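Local coordinates for protein FACT-Spt16 (Cicer arietinum, PDB 5CE6) that forms part of the FACT histone chaperone complex, whose N-terminal SPT16 domain is linked to binding of histones H3-H4, at residues Asp131-Ile140 with Leu169-Leu177. Numbering follows the deposited sequence.
Sequences DGASSMDAII and LLDLWAEKL
M136 reaches from helix 133-145 as a knob into the hole formed by L169, L172, W173 and K176 of helix 168-179. With CG anti to its carbonyl carbon (chi1 -57°) and the chain extended beyond, it lays SD 3.7 Å from L172 CG and carries CE to L169 CD1 at 3.6 Å. Its sulfur lies at the edge of the W173 six-membered ring, 5.4 Å from the centroid, a Met-aromatic contact; M136 CB also meets that edge. I140 CD1 approaches W173 CZ3 obliquely at 3.7 Å. Beneath this tight side, I86 and V88 of the lobe's sheet touch the indole, and L97 touches M136. K176 interlocks in return among A133, M136, D137 and I140, its CD 3.6 Å from M136 CB. Only its end forms the looser, polar margin: the chain bends at chi4, and NZ makes a salt bridge with D137 OD1 at 3.0 Å, syn but 22° out of the carboxylate plane. A methionine in its place would probably leave the D137 carboxylate without its charged mate across the contact. Segments 133-140 and 169-177, crossing at 37°, thus join mainly by apolar packing, while one partly exposed ion pair probably fixes the lysine's end.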
# COMPACT_ATOMS: atom_id res chain seq x y z
N ASP A 131 -28.92 -16.20 -2.00
CA ASP A 131 -27.49 -16.45 -2.19
C ASP A 131 -26.98 -15.85 -3.49
O ASP A 131 -25.77 -15.81 -3.73
CB ASP A 131 -27.17 -17.95 -2.12
CG ASP A 131 -27.86 -18.77 -3.19
OD1 ASP A 131 -28.49 -18.19 -4.11
OD2 ASP A 131 -27.78 -20.01 -3.12
N GLY A 132 -27.90 -15.39 -4.33
CA GLY A 132 -27.54 -14.71 -5.57
C GLY A 132 -27.21 -15.63 -6.72
O GLY A 132 -26.73 -15.18 -7.76
N ALA A 133 -27.47 -16.92 -6.55
CA ALA A 133 -27.08 -17.94 -7.53
C ALA A 133 -27.66 -17.72 -8.93
O ALA A 133 -26.96 -17.85 -9.92
CB ALA A 133 -27.44 -19.33 -7.03
N SER A 134 -28.96 -17.43 -9.01
CA SER A 134 -29.58 -17.19 -10.31
C SER A 134 -28.99 -15.99 -11.04
O SER A 134 -28.83 -16.01 -12.26
CB SER A 134 -31.10 -17.05 -10.18
OG SER A 134 -31.70 -18.31 -9.93
N SER A 135 -28.69 -14.93 -10.30
CA SER A 135 -28.08 -13.75 -10.89
C SER A 135 -26.67 -14.03 -11.40
O SER A 135 -26.26 -13.49 -12.42
CB SER A 135 -28.07 -12.57 -9.91
OG SER A 135 -29.39 -12.11 -9.67
N MET A 136 -25.93 -14.87 -10.69
CA MET A 136 -24.60 -15.25 -11.15
C MET A 136 -24.70 -16.01 -12.47
O MET A 136 -23.90 -15.78 -13.39
CB MET A 136 -23.87 -16.08 -10.10
CG MET A 136 -23.72 -15.40 -8.76
SD MET A 136 -22.78 -16.41 -7.58
CE MET A 136 -22.91 -15.42 -6.10
N ASP A 137 -25.68 -16.91 -12.57
CA ASP A 137 -25.90 -17.66 -13.81
C ASP A 137 -26.24 -16.73 -14.97
O ASP A 137 -25.78 -16.93 -16.09
CB ASP A 137 -27.01 -18.70 -13.63
CG ASP A 137 -26.63 -19.83 -12.69
OD1 ASP A 137 -25.42 -20.03 -12.46
OD2 ASP A 137 -27.55 -20.52 -12.19
N ALA A 138 -27.05 -15.71 -14.70
CA ALA A 138 -27.43 -14.74 -15.73
C ALA A 138 -26.21 -13.96 -16.21
O ALA A 138 -26.01 -13.76 -17.41
CB ALA A 138 -28.49 -13.80 -15.20
N ILE A 139 -25.39 -13.51 -15.26
CA ILE A 139 -24.16 -12.80 -15.58
C ILE A 139 -23.24 -13.68 -16.43
O ILE A 139 -22.66 -13.23 -17.43
CB ILE A 139 -23.42 -12.32 -14.31
CG1 ILE A 139 -24.27 -11.29 -13.55
CG2 ILE A 139 -22.08 -11.73 -14.67
CD1 ILE A 139 -23.59 -10.73 -12.32
N ILE A 140 -23.10 -14.94 -16.03
CA ILE A 140 -22.27 -15.89 -16.76
C ILE A 140 -22.79 -16.14 -18.18
O ILE A 140 -22.00 -16.24 -19.13
CB ILE A 140 -22.09 -17.21 -15.95
CG1 ILE A 140 -21.12 -16.97 -14.78
CG2 ILE A 140 -21.59 -18.34 -16.83
CD1 ILE A 140 -21.39 -17.82 -13.55
N LEU A 169 -21.10 -15.35 -0.71
CA LEU A 169 -21.28 -14.80 -2.06
C LEU A 169 -20.05 -15.08 -2.93
O LEU A 169 -20.17 -15.65 -4.02
CB LEU A 169 -21.54 -13.29 -2.01
CG LEU A 169 -22.00 -12.68 -3.34
CD1 LEU A 169 -23.47 -12.99 -3.55
CD2 LEU A 169 -21.74 -11.18 -3.40
N LEU A 170 -18.88 -14.68 -2.43
CA LEU A 170 -17.65 -14.83 -3.20
C LEU A 170 -17.29 -16.31 -3.39
O LEU A 170 -16.77 -16.70 -4.44
CB LEU A 170 -16.48 -14.09 -2.53
CG LEU A 170 -16.53 -12.57 -2.38
CD1 LEU A 170 -15.16 -11.96 -2.62
CD2 LEU A 170 -17.58 -11.90 -3.26
N ASP A 171 -17.57 -17.12 -2.37
CA ASP A 171 -17.35 -18.56 -2.45
C ASP A 171 -18.14 -19.17 -3.60
O ASP A 171 -17.60 -19.92 -4.42
CB ASP A 171 -17.76 -19.25 -1.14
CG ASP A 171 -16.69 -19.18 -0.08
OD1 ASP A 171 -15.51 -18.96 -0.43
OD2 ASP A 171 -17.02 -19.37 1.11
N LEU A 172 -19.42 -18.83 -3.66
CA LEU A 172 -20.29 -19.35 -4.70
C LEU A 172 -19.85 -18.87 -6.08
O LEU A 172 -19.78 -19.65 -7.03
CB LEU A 172 -21.75 -18.96 -4.42
CG LEU A 172 -22.79 -19.41 -5.45
CD1 LEU A 172 -22.74 -20.92 -5.63
CD2 LEU A 172 -24.20 -18.97 -5.04
N TRP A 173 -19.54 -17.57 -6.17
CA TRP A 173 -19.14 -16.97 -7.43
C TRP A 173 -17.88 -17.64 -7.97
O TRP A 173 -17.80 -17.99 -9.15
CB TRP A 173 -18.92 -15.47 -7.25
CG TRP A 173 -18.36 -14.77 -8.46
CD1 TRP A 173 -17.16 -14.12 -8.55
CD2 TRP A 173 -18.98 -14.63 -9.75
NE1 TRP A 173 -16.99 -13.61 -9.81
CE2 TRP A 173 -18.09 -13.90 -10.57
CE3 TRP A 173 -20.20 -15.06 -10.29
CZ2 TRP A 173 -18.38 -13.58 -11.90
CZ3 TRP A 173 -20.49 -14.75 -11.62
CH2 TRP A 173 -19.58 -14.01 -12.40
N ALA A 174 -16.89 -17.82 -7.09
CA ALA A 174 -15.65 -18.47 -7.49
C ALA A 174 -15.91 -19.88 -7.99
O ALA A 174 -15.30 -20.32 -8.97
CB ALA A 174 -14.66 -18.48 -6.33
N GLU A 175 -16.83 -20.58 -7.33
CA GLU A 175 -17.19 -21.94 -7.72
C GLU A 175 -17.90 -21.95 -9.07
O GLU A 175 -17.67 -22.84 -9.89
CB GLU A 175 -18.06 -22.62 -6.65
CG GLU A 175 -18.38 -24.08 -6.96
CD GLU A 175 -18.57 -24.92 -5.70
OE1 GLU A 175 -19.02 -24.37 -4.67
OE2 GLU A 175 -18.27 -26.14 -5.76
N LYS A 176 -18.75 -20.96 -9.30
CA LYS A 176 -19.48 -20.86 -10.56
C LYS A 176 -18.59 -20.47 -11.74
O LYS A 176 -18.80 -20.94 -12.87
CB LYS A 176 -20.66 -19.89 -10.42
CG LYS A 176 -21.83 -20.46 -9.63
CD LYS A 176 -23.06 -19.57 -9.69
CE LYS A 176 -24.29 -20.25 -9.07
NZ LYS A 176 -24.77 -21.40 -9.86
N LEU A 177 -17.60 -19.62 -11.49
CA LEU A 177 -16.61 -19.29 -12.51
C LEU A 177 -15.77 -20.53 -12.81
O LEU A 177 -15.57 -20.88 -13.97
CB LEU A 177 -15.70 -18.15 -12.05
CG LEU A 177 -16.10 -16.74 -12.48
CD1 LEU A 177 -15.06 -15.73 -12.06
CD2 LEU A 177 -16.32 -16.69 -13.98